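Local structure of N-acetylglucosamine-specific lectin (Saxidomus purpuratus, 6A7T) at residues 39-44 and 71-76. The protein binds N-acetylglucosamine as a C-type lectin whose carbohydrate recognition does not depend on calcium. Residues are numbered along the deposited sequence; the frame is centred on the assembly and turned at random.
Sequences YLFDET and DDFIRG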
ATOM      1  N   TYR A  39       8.318  -4.796   2.842  1.00  7.64           N
ATOM      2  CA  TYR A  39       8.915  -4.939   4.164  1.00  7.93           C
ATOM      3  C   TYR A  39       9.786  -6.188   4.243  1.00  7.87           C
ATOM      4  O   TYR A  39       9.396  -7.281   3.798  1.00  8.03           O
ATOM      5  CB  TYR A  39       7.824  -5.077   5.209  1.00  7.66           C
ATOM      6  CG  TYR A  39       6.875  -3.905   5.283  1.00  7.88           C
ATOM      7  CD1 TYR A  39       5.841  -3.754   4.363  1.00  7.99           C
ATOM      8  CD2 TYR A  39       7.004  -2.939   6.267  1.00  8.25           C
ATOM      9  CE1 TYR A  39       4.986  -2.652   4.397  1.00  8.53           C
ATOM     10  CE2 TYR A  39       6.100  -1.899   6.375  1.00  9.18           C
ATOM     11  CZ  TYR A  39       5.126  -1.720   5.405  1.00  9.05           C
ATOM     12  OH  TYR A  39       4.275  -0.659   5.555  1.00 10.69           O
ATOM     13  N   LEU A  40      10.897  -6.031   4.997  1.00  7.47           N
ATOM     14  CA  LEU A  40      11.777  -7.142   5.337  1.00  8.42           C
ATOM     15  C   LEU A  40      11.829  -7.256   6.854  1.00  8.18           C
ATOM     16  O   LEU A  40      12.264  -6.311   7.518  1.00  8.37           O
ATOM     17  CB  LEU A  40      13.177  -6.850   4.786  1.00  8.73           C
ATOM     18  CG  LEU A  40      14.229  -7.939   5.086  1.00  9.85           C
ATOM     19  CD1 LEU A  40      13.878  -9.241   4.425  1.00 12.22           C
ATOM     20  CD2 LEU A  40      15.603  -7.501   4.650  1.00 11.30           C
ATOM     21  N   PHE A  41      11.395  -8.408   7.377  1.00  9.22           N
ATOM     22  CA  PHE A  41      11.504  -8.750   8.776  1.00  9.30           C
ATOM     23  C   PHE A  41      12.804  -9.532   8.935  1.00  9.55           C
ATOM     24  O   PHE A  41      12.821 -10.758   8.728  1.00 12.24           O
ATOM     25  CB  PHE A  41      10.233  -9.483   9.215  1.00  9.31           C
ATOM     26  CG  PHE A  41       8.988  -8.645   9.098  1.00  9.74           C
ATOM     27  CD1 PHE A  41       8.329  -8.514   7.877  1.00  8.83           C
ATOM     28  CD2 PHE A  41       8.430  -8.007  10.212  1.00  9.07           C
ATOM     29  CE1 PHE A  41       7.163  -7.764   7.769  1.00  9.85           C
ATOM     30  CE2 PHE A  41       7.286  -7.240  10.091  1.00  9.69           C
ATOM     31  CZ  PHE A  41       6.644  -7.127   8.878  1.00  9.81           C
ATOM     32  N   ASP A  42      13.883  -8.786   9.118  1.00  9.77           N
ATOM     33  CA  ASP A  42      15.208  -9.387   9.048  1.00 10.97           C
ATOM     34  C   ASP A  42      15.602  -9.955  10.416  1.00 12.28           C
ATOM     35  O   ASP A  42      15.546  -9.253  11.417  1.00 13.35           O
ATOM     36  CB  ASP A  42      16.249  -8.409   8.527  1.00 11.69           C
ATOM     37  CG  ASP A  42      17.505  -9.157   8.073  1.00 12.70           C
ATOM     38  OD1 ASP A  42      17.507  -9.738   6.950  1.00 17.48           O
ATOM     39  OD2 ASP A  42      18.436  -9.233   8.856  1.00 14.11           O
ATOM     40  N   GLU A  43      16.053 -11.212  10.423  1.00 13.07           N
ATOM     41  CA  GLU A  43      16.262 -11.926  11.665  1.00 15.19           C
ATOM     42  C   GLU A  43      17.724 -11.915  12.099  1.00 14.20           C
ATOM     43  O   GLU A  43      18.063 -12.511  13.151  1.00 16.72           O
ATOM     44  CB  GLU A  43      15.719 -13.331  11.498  1.00 18.08           C
ATOM     45  CG  GLU A  43      14.219 -13.304  11.304  1.00 20.89           C
ATOM     46  CD  GLU A  43      13.564 -14.658  11.399  1.00 25.78           C
ATOM     47  OE1 GLU A  43      14.300 -15.661  11.207  1.00 27.78           O
ATOM     48  OE2 GLU A  43      12.349 -14.693  11.683  1.00 26.93           O
ATOM     49  N   THR A  44      18.587 -11.265  11.338  1.00 13.44           N
ATOM     50  CA  THR A  44      19.978 -11.084  11.759  1.00 13.04           C
ATOM     51  C   THR A  44      20.008 -10.050  12.891  1.00 12.39           C
ATOM     52  O   THR A  44      19.396  -9.015  12.805  1.00 13.86           O
ATOM     53  CB  THR A  44      20.914 -10.627  10.648  1.00 14.78           C
ATOM     54  OG1 THR A  44      21.004 -11.669   9.675  1.00 18.34           O
ATOM     55  CG2 THR A  44      22.307 -10.301  11.128  1.00 15.43           C
ATOM     56  N   ASP A  71       0.456  -0.560  11.682  1.00 11.88           N
ATOM     57  CA  ASP A  71       0.781  -1.131  12.974  1.00 12.01           C
ATOM     58  C   ASP A  71       0.218  -2.553  13.039  1.00 12.00           C
ATOM     59  O   ASP A  71       0.914  -3.484  13.452  1.00 10.47           O
ATOM     60  CB  ASP A  71       0.246  -0.251  14.090  1.00 13.08           C
ATOM     61  CG  ASP A  71       0.552  -0.739  15.482  1.00 13.75           C
ATOM     62  OD1 ASP A  71       1.712  -0.778  15.860  1.00 12.82           O
ATOM     63  OD2 ASP A  71      -0.460  -1.060  16.213  1.00 14.82           O
ATOM     64  N   ASP A  72      -1.024  -2.709  12.594  1.00 13.22           N
ATOM     65  CA  ASP A  72      -1.690  -4.009  12.650  1.00 13.60           C
ATOM     66  C   ASP A  72      -0.964  -5.011  11.749  1.00 13.19           C
ATOM     67  O   ASP A  72      -0.738  -6.179  12.137  1.00 12.55           O
ATOM     68  CB  ASP A  72      -3.197  -3.873  12.336  1.00 14.12           C
ATOM     69  CG  ASP A  72      -4.047  -3.179  13.418  1.00 16.37           C
ATOM     70  OD1 ASP A  72      -3.572  -3.007  14.567  1.00 16.56           O
ATOM     71  OD2 ASP A  72      -5.223  -2.769  13.095  1.00 19.01           O
ATOM     72  N   PHE A  73      -0.622  -4.602  10.533  1.00 12.15           N
ATOM     73  CA  PHE A  73       0.083  -5.416   9.617  1.00 11.48           C
ATOM     74  C   PHE A  73       1.351  -5.926  10.296  1.00 10.81           C
ATOM     75  O   PHE A  73       1.648  -7.099  10.258  1.00 11.37           O
ATOM     76  CB  PHE A  73       0.422  -4.657   8.325  1.00 12.60           C
ATOM     77  CG  PHE A  73       1.493  -5.321   7.519  1.00 12.48           C
ATOM     78  CD1 PHE A  73       1.253  -6.522   6.868  1.00 14.08           C
ATOM     79  CD2 PHE A  73       2.768  -4.761   7.456  1.00 13.47           C
ATOM     80  CE1 PHE A  73       2.267  -7.171   6.166  1.00 14.94           C
ATOM     81  CE2 PHE A  73       3.769  -5.406   6.751  1.00 14.03           C
ATOM     82  CZ  PHE A  73       3.516  -6.589   6.095  1.00 14.36           C
ATOM     83  N   ILE A  74       2.155  -5.014  10.864  1.00 10.28           N
ATOM     84  CA  ILE A  74       3.447  -5.403  11.436  1.00 10.54           C
ATOM     85  C   ILE A  74       3.209  -6.402  12.566  1.00 10.77           C
ATOM     86  O   ILE A  74       3.894  -7.425  12.635  1.00 10.21           O
ATOM     87  CB  ILE A  74       4.226  -4.168  11.896  1.00 11.20           C
ATOM     88  CG1 ILE A  74       4.654  -3.329  10.693  1.00 11.44           C
ATOM     89  CG2 ILE A  74       5.397  -4.571  12.771  1.00 12.40           C
ATOM     90  CD1 ILE A  74       5.072  -1.921  11.020  1.00 11.74           C
ATOM     91  N   ARG A  75       2.246  -6.086  13.443  1.00 11.17           N
ATOM     92  CA  ARG A  75       1.957  -6.942  14.570  1.00 12.26           C
ATOM     93  C   ARG A  75       1.572  -8.333  14.060  1.00 11.84           C
ATOM     94  O   ARG A  75       1.955  -9.337  14.673  1.00 12.03           O
ATOM     95  CB  ARG A  75       0.887  -6.337  15.466  1.00 13.15           C
ATOM     96  CG  ARG A  75       0.704  -7.149  16.745  1.00 14.35           C
ATOM     97  CD  ARG A  75      -0.295  -6.529  17.685  1.00 14.69           C
ATOM     98  NE  ARG A  75       0.147  -5.251  18.191  1.00 13.48           N
ATOM     99  CZ  ARG A  75      -0.179  -4.066  17.712  1.00 13.33           C
ATOM    100  NH1 ARG A  75      -1.104  -3.920  16.791  1.00 12.47           N
ATOM    101  NH2 ARG A  75       0.473  -3.016  18.191  1.00 15.55           N
ATOM    102  N   GLY A  76       0.775  -8.371  12.989  1.00 11.58           N
ATOM    103  CA  GLY A  76       0.361  -9.662  12.358  1.00 13.38           C
ATOM    104  C   GLY A  76       1.519 -10.578  12.018  1.00 13.38           C
ATOM    105  O   GLY A  76       1.424 -11.795  12.229  1.00 16.13           O
TER
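Asp71 OD2 is gripped by both terminal nitrogens of Arg75, while Phe73 and Ile74 of the same helix meet Tyr39 and Phe41 of strand 39-43. Arg75 NH2 lies 2.9 Å from Asp71 OD2, on the syn side, 26° out of the carboxylate plane. Arg75 NH1 comes from the same face but stands well above that plane, and Asp72 OD1 is its second, longer partner. Tyr127 OH bonds Asp71 OD1, and Arg75 NH2 also reaches Trp135 O.

Phe73 CE2 sits over one face of the Tyr39 ring, 3.6 Å from Tyr39 CD1. This is an edge-to-face pair with planes at 55°. Phe73 reaches it with CG anti to the backbone N (chi1 163°). The same CE2 meets the edge of Phe41, 4.0 Å from Phe41 CZ. Ile74 CG2 packs at that edge too, 4.2 Å from Phe41 CE2, and Ile151 of the neighbouring strand 148-154 touches both side chains.

Helix 68-78 packs here on strand 37-43 of a four-stranded antiparallel sheet in the C-type lectin fold. The Tyr39 ring packed against Phe73 carries a hydroxyl that hydrogen-bonds to Glu70 OE1 and probably steadies this calcium ligand. No hydrogen bond joins the two segments, so their fit rests on apolar ring and methyl packing.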